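IMC sub-compartment protein ISP3 (Toxoplasma gondii, PDB 4CHJ) adopts a pleckstrin homology fold and belongs to the inner membrane complex sub-compartment proteins, a group critical for replication of the parasite. Local coordinates at residues Lys68-Asn72 against Ile82-Ile87; Ile28-Lys32 against Gln135-Ser139. All coordinates share one frame; numbering follows the deposited sequence.

Contact 1. Residues Lys68-Asn72 against Ile82-Ile87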
loop_
_atom_site.group_PDB
_atom_site.type_symbol
_atom_site.label_atom_id
_atom_site.label_comp_id
_atom_site.label_asym_id
_atom_site.label_seq_id
_atom_site.Cartn_x
_atom_site.Cartn_y
_atom_site.Cartn_z
ATOM N N LYS A 68 -11.565 -4.203 -12.167
ATOM C CA LYS A 68 -11.526 -5.615 -11.815
ATOM C C LYS A 68 -11.338 -5.860 -10.317
ATOM O O LYS A 68 -11.234 -6.999 -9.884
ATOM C CB LYS A 68 -10.421 -6.316 -12.601
ATOM C CG LYS A 68 -10.550 -6.187 -14.107
ATOM C CD LYS A 68 -11.013 -7.491 -14.728
ATOM C CE LYS A 68 -10.017 -8.003 -15.754
ATOM N NZ LYS A 68 -10.245 -9.435 -16.102
ATOM N N ASN A 69 -11.268 -4.785 -9.541
ATOM C CA ASN A 69 -10.959 -4.864 -8.118
ATOM C C ASN A 69 -9.788 -5.797 -7.791
ATOM O O ASN A 69 -9.841 -6.585 -6.831
ATOM C CB ASN A 69 -12.216 -5.235 -7.314
ATOM C CG ASN A 69 -12.522 -4.227 -6.199
ATOM O OD1 ASN A 69 -12.446 -2.999 -6.400
ATOM N ND2 ASN A 69 -12.880 -4.741 -5.020
ATOM N N PHE A 70 -8.712 -5.678 -8.567
ATOM C CA PHE A 70 -7.455 -6.326 -8.212
ATOM C C PHE A 70 -6.257 -5.423 -8.427
ATOM O O PHE A 70 -6.298 -4.447 -9.169
ATOM C CB PHE A 70 -7.265 -7.651 -8.965
ATOM C CG PHE A 70 -6.896 -7.486 -10.418
ATOM C CD1 PHE A 70 -5.591 -7.160 -10.794
ATOM C CD2 PHE A 70 -7.841 -7.699 -11.416
ATOM C CE1 PHE A 70 -5.252 -7.025 -12.136
ATOM C CE2 PHE A 70 -7.501 -7.572 -12.757
ATOM C CZ PHE A 70 -6.210 -7.228 -13.116
ATOM N N MET A 71 -5.196 -5.690 -7.689
ATOM C CA MET A 71 -3.927 -5.055 -7.957
ATOM C C MET A 71 -2.891 -6.141 -8.060
ATOM O O MET A 71 -2.855 -7.049 -7.250
ATOM C CB MET A 71 -3.575 -3.992 -6.922
ATOM C CG MET A 71 -3.071 -4.489 -5.592
ATOM S SD MET A 71 -2.839 -3.084 -4.496
ATOM C CE MET A 71 -2.676 -3.896 -2.919
ATOM N N ASN A 72 -2.067 -6.059 -9.088
ATOM C CA ASN A 72 -1.163 -7.138 -9.404
ATOM C C ASN A 72 0.266 -6.777 -9.149
ATOM O O ASN A 72 0.745 -5.755 -9.609
ATOM C CB ASN A 72 -1.312 -7.530 -10.863
ATOM C CG ASN A 72 -2.241 -8.696 -11.051
ATOM O OD1 ASN A 72 -3.427 -8.610 -10.753
ATOM N ND2 ASN A 72 -1.703 -9.801 -11.542
ATOM N N ILE A 82 -3.751 -9.276 -5.774
ATOM C CA ILE A 82 -4.385 -8.958 -4.536
ATOM C C ILE A 82 -5.736 -8.409 -4.888
ATOM O O ILE A 82 -5.851 -7.547 -5.736
ATOM C CB ILE A 82 -3.579 -7.902 -3.748
ATOM C CG1 ILE A 82 -2.091 -8.280 -3.711
ATOM C CG2 ILE A 82 -4.133 -7.752 -2.337
ATOM C CD1 ILE A 82 -1.216 -7.317 -2.932
ATOM N N GLN A 83 -6.758 -8.909 -4.212
ATOM C CA GLN A 83 -8.103 -8.406 -4.385
ATOM C C GLN A 83 -8.317 -7.189 -3.512
ATOM O O GLN A 83 -8.033 -7.212 -2.325
ATOM C CB GLN A 83 -9.121 -9.482 -4.029
ATOM C CG GLN A 83 -8.818 -10.834 -4.640
ATOM C CD GLN A 83 -9.628 -11.091 -5.886
ATOM O OE1 GLN A 83 -10.856 -11.105 -5.848
ATOM N NE2 GLN A 83 -8.945 -11.292 -7.002
ATOM N N LEU A 84 -8.836 -6.130 -4.121
ATOM C CA LEU A 84 -9.117 -4.878 -3.435
ATOM C C LEU A 84 -10.154 -5.118 -2.354
ATOM O O LEU A 84 -10.126 -4.499 -1.294
ATOM C CB LEU A 84 -9.580 -3.816 -4.426
ATOM C CG LEU A 84 -8.576 -3.516 -5.541
ATOM C CD1 LEU A 84 -8.960 -2.255 -6.295
ATOM C CD2 LEU A 84 -7.166 -3.405 -4.988
ATOM N N ASP A 85 -11.056 -6.043 -2.640
ATOM C CA ASP A 85 -12.094 -6.444 -1.709
ATOM C C ASP A 85 -11.434 -7.038 -0.478
ATOM O O ASP A 85 -11.903 -6.866 0.641
ATOM C CB ASP A 85 -13.043 -7.460 -2.355
ATOM C CG ASP A 85 -12.368 -8.301 -3.427
ATOM O OD1 ASP A 85 -12.031 -7.754 -4.498
ATOM O OD2 ASP A 85 -12.177 -9.513 -3.199
ATOM N N ASP A 86 -10.350 -7.763 -0.708
ATOM C CA ASP A 86 -9.608 -8.420 0.363
ATOM C C ASP A 86 -9.013 -7.488 1.423
ATOM O O ASP A 86 -8.938 -7.855 2.587
ATOM C CB ASP A 86 -8.524 -9.339 -0.201
ATOM C CG ASP A 86 -8.283 -10.551 0.675
ATOM O OD1 ASP A 86 -9.158 -10.870 1.502
ATOM O OD2 ASP A 86 -7.219 -11.185 0.537
ATOM N N ILE A 87 -8.611 -6.283 1.030
ATOM C CA ILE A 87 -7.866 -5.415 1.934
ATOM C C ILE A 87 -8.692 -5.101 3.166
ATOM O O ILE A 87 -9.825 -4.657 3.060
ATOM C CB ILE A 87 -7.536 -4.075 1.255
ATOM C CG1 ILE A 87 -7.060 -4.295 -0.182
ATOM C CG2 ILE A 87 -6.520 -3.294 2.070
ATOM C CD1 ILE A 87 -5.576 -4.548 -0.315
#

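Contact 2. Residues Ile28-Lys32 against Gln135-Ser139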
loop_
_atom_site.group_PDB
_atom_site.type_symbol
_atom_site.label_atom_id
_atom_site.label_comp_id
_atom_site.label_asym_id
_atom_site.label_seq_id
_atom_site.Cartn_x
_atom_site.Cartn_y
_atom_site.Cartn_z
ATOM N N ILE A 28 -2.859 12.263 6.939
ATOM C CA ILE A 28 -2.679 12.302 5.484
ATOM C C ILE A 28 -3.349 13.541 4.899
ATOM O O ILE A 28 -4.577 13.680 4.910
ATOM C CB ILE A 28 -3.246 11.025 4.791
ATOM C CG1 ILE A 28 -2.628 9.764 5.397
ATOM C CG2 ILE A 28 -2.975 11.049 3.287
ATOM C CD1 ILE A 28 -1.113 9.766 5.406
ATOM N N GLN A 29 -2.524 14.464 4.434
ATOM C CA GLN A 29 -2.988 15.544 3.595
ATOM C C GLN A 29 -2.168 15.511 2.324
ATOM O O GLN A 29 -1.042 16.024 2.268
ATOM C CB GLN A 29 -2.825 16.884 4.308
ATOM C CG GLN A 29 -4.087 17.724 4.343
ATOM C CD GLN A 29 -3.964 18.900 5.293
ATOM O OE1 GLN A 29 -3.064 18.939 6.136
ATOM N NE2 GLN A 29 -4.865 19.872 5.159
ATOM N N VAL A 30 -2.697 14.830 1.326
ATOM C CA VAL A 30 -2.065 14.806 0.040
ATOM C C VAL A 30 -2.984 15.484 -0.964
ATOM O O VAL A 30 -4.216 15.364 -0.876
ATOM C CB VAL A 30 -1.719 13.369 -0.399
ATOM C CG1 VAL A 30 -2.963 12.614 -0.858
ATOM C CG2 VAL A 30 -0.666 13.399 -1.496
ATOM N N SER A 31 -2.379 16.213 -1.901
ATOM C CA SER A 31 -3.129 16.954 -2.890
ATOM C C SER A 31 -3.858 15.976 -3.791
ATOM O O SER A 31 -3.399 14.836 -4.005
ATOM C CB SER A 31 -2.202 17.804 -3.729
ATOM O OG SER A 31 -1.771 17.058 -4.849
ATOM N N LYS A 32 -4.987 16.433 -4.322
ATOM C CA LYS A 32 -5.762 15.702 -5.306
ATOM C C LYS A 32 -4.968 15.511 -6.587
ATOM O O LYS A 32 -5.055 14.478 -7.227
ATOM C CB LYS A 32 -7.070 16.427 -5.599
ATOM C CG LYS A 32 -8.103 15.590 -6.334
ATOM C CD LYS A 32 -8.138 15.940 -7.809
ATOM C CE LYS A 32 -9.526 15.774 -8.393
ATOM N NZ LYS A 32 -9.588 16.227 -9.808
ATOM N N GLN A 135 1.771 8.142 0.695
ATOM C CA GLN A 135 0.565 8.728 1.246
ATOM C C GLN A 135 -0.619 8.614 0.290
ATOM O O GLN A 135 -1.755 8.470 0.737
ATOM C CB GLN A 135 0.824 10.175 1.643
ATOM C CG GLN A 135 1.941 10.294 2.668
ATOM C CD GLN A 135 1.989 11.640 3.354
ATOM O OE1 GLN A 135 1.535 12.648 2.813
ATOM N NE2 GLN A 135 2.588 11.670 4.536
ATOM N N CYS A 136 -0.347 8.566 -1.009
ATOM C CA CYS A 136 -1.381 8.243 -1.997
ATOM C C CYS A 136 -1.851 6.807 -1.906
ATOM O O CYS A 136 -3.040 6.515 -2.092
ATOM C CB CYS A 136 -0.875 8.503 -3.416
ATOM S SG CYS A 136 -0.658 10.256 -3.776
ATOM N N PHE A 137 -0.920 5.885 -1.705
ATOM C CA PHE A 137 -1.291 4.483 -1.635
ATOM C C PHE A 137 -2.133 4.301 -0.383
ATOM O O PHE A 137 -3.194 3.665 -0.410
ATOM C CB PHE A 137 -0.046 3.634 -1.619
ATOM C CG PHE A 137 -0.312 2.177 -1.572
ATOM C CD1 PHE A 137 -0.929 1.543 -2.614
ATOM C CD2 PHE A 137 0.084 1.425 -0.470
ATOM C CE1 PHE A 137 -1.184 0.190 -2.560
ATOM C CE2 PHE A 137 -0.150 0.066 -0.424
ATOM C CZ PHE A 137 -0.774 -0.550 -1.472
ATOM N N VAL A 138 -1.759 5.014 0.673
ATOM C CA VAL A 138 -2.554 5.014 1.897
ATOM C C VAL A 138 -4.024 5.467 1.632
ATOM O O VAL A 138 -4.991 4.826 2.094
ATOM C CB VAL A 138 -1.885 5.869 3.018
ATOM C CG1 VAL A 138 -2.813 6.019 4.218
ATOM C CG2 VAL A 138 -0.587 5.228 3.491
ATOM N N SER A 139 -4.191 6.526 0.851
ATOM C CA SER A 139 -5.526 7.057 0.562
ATOM C C SER A 139 -6.284 6.126 -0.347
ATOM O O SER A 139 -7.477 5.926 -0.173
ATOM C CB SER A 139 -5.425 8.434 -0.068
ATOM O OG SER A 139 -5.088 9.380 0.925
#

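Contact 1. Residues Lys68-Asn72 against Ile82-Ile87
Met71 and Ile82 face each other as an antiparallel hydrogen-bonded pair, and the ladder they belong to illustrates how a hairpin keeps its backbone bonding to the last rung and adds a side-chain bond, Asn69 to Asp85, beyond it. Met71 N reaches Ile82 O at 2.8 Å, with the return bond from Ile82 N to Met71 O matching it. Next along, Phe70 and Gln83 form the non-hydrogen-bonded pair, and the CA of Phe70 makes a CA-H...O contact with Ile82 O. One step further Leu84 N still binds Asn69 O at 2.9 Å, but from above the carbonyl plane, as the chain of Leu84 turns into helical angles.

The side chain of Met71 starts with CG wedged between its own N and carbonyl carbon (chi1 77°) and then runs extended. This course carries Met71 CE to Ile82 CD1 at 3.7 Å and to Ile87 CD1 at 4.0 Å, crossing the latter side chain at about a right angle. Leu84 lays CB against the amide carbon CG of Asn69, 3.5 Å away, while its CD2 turns to Met71 CB. Beyond it, Asn69 ND2 donates to Asp85 OD1 at 3.2 Å; the amide and carboxylate are nearly coplanar, 15° apart, and OD1 uses its anti lone pair.

Asn69 and Phe70 together face Asp65 in a G1 bulge at the turn from strand 57-65. Helix 131-149 packs on Leu84 through Phe140 and Glu144, whereas Met71 of the hairpin and Ile87, which opens strand 87-91, meet Phe115 of strand 113-117, so the contact lies between the helix and the other half of the sheet.

Contact 2. Residues Ile28-Lys32 against Gln135-Ser139
Ile28 lies over the helical segment 135-139 and offers a compact example of how one branched residue can cover several helix positions. From CB, which points toward the helix, its two branches part. Ile28 CG2, anti to the backbone N, comes within 3.6 Å of Ser139 OG and 3.8 Å of Gln135 O, an acceptor already taken by Ser139 N in the helix. The other branch begins with Ile28 CG1, which meets Val138 CG1 at 3.9 Å, and bends at chi2 (-53°) to bring the terminal Ile28 CD1 4.1 Å from Gln135 CG. A single side chain thus touches three residues, Gln135, Val138 and Ser139, spaced over one turn of helix, and crosses those of Gln135 and Val138 at a slant.

Two residues on, Val30 also directs its side chain to the helix. Val30 CG2 approaches Cys136 SG at 3.9 Å, an apolar contact, while Val30 CG1 is held farther off, 4.3 Å from Ser139 OG. No hydrogen bond joins the segments; Ser139 OG instead makes a weak bond of 3.5 Å to Gln135 O within its own helix.

Tyr92 touches Ile28, Gln135 and Val138 and so borders the same patch, and Phe35 and Trp38 of helix 32-44 meet Cys136. Segment 28-32 leads directly into that helix, where Ser31 occupies the N-cap and its OG accepts a bond from Ala34 N. The arrangement is an irregular N-terminal segment resting against the C-terminal helix, the element that in pleckstrin homology domains characteristically packs against one end of the beta sandwich.

In the fold
Both contacts involve helix 131-149, though in different ways: in contact 2 a turn of it forms one partner, whereas contact 1 meets it as a neighbour, by side chains such as Leu84 and Asn69 and by Asn148, which bonds to Leu84 O and Ile87 O. The two touch where Met71 CE lies 4.1 Å from Phe137 CZ, on a residue of segment 135-139 that takes no part in contact 2. Both are partly buried, but contact 1 sets buried strand residues beside a polar outer end, and contact 2 lays a largely exposed loop on a helix surface. Backbone hydrogen bonds, one side-chain bond and apolar packing hold contact 1; van der Waals contacts, without any hydrogen bond between the segments, join loop and helix.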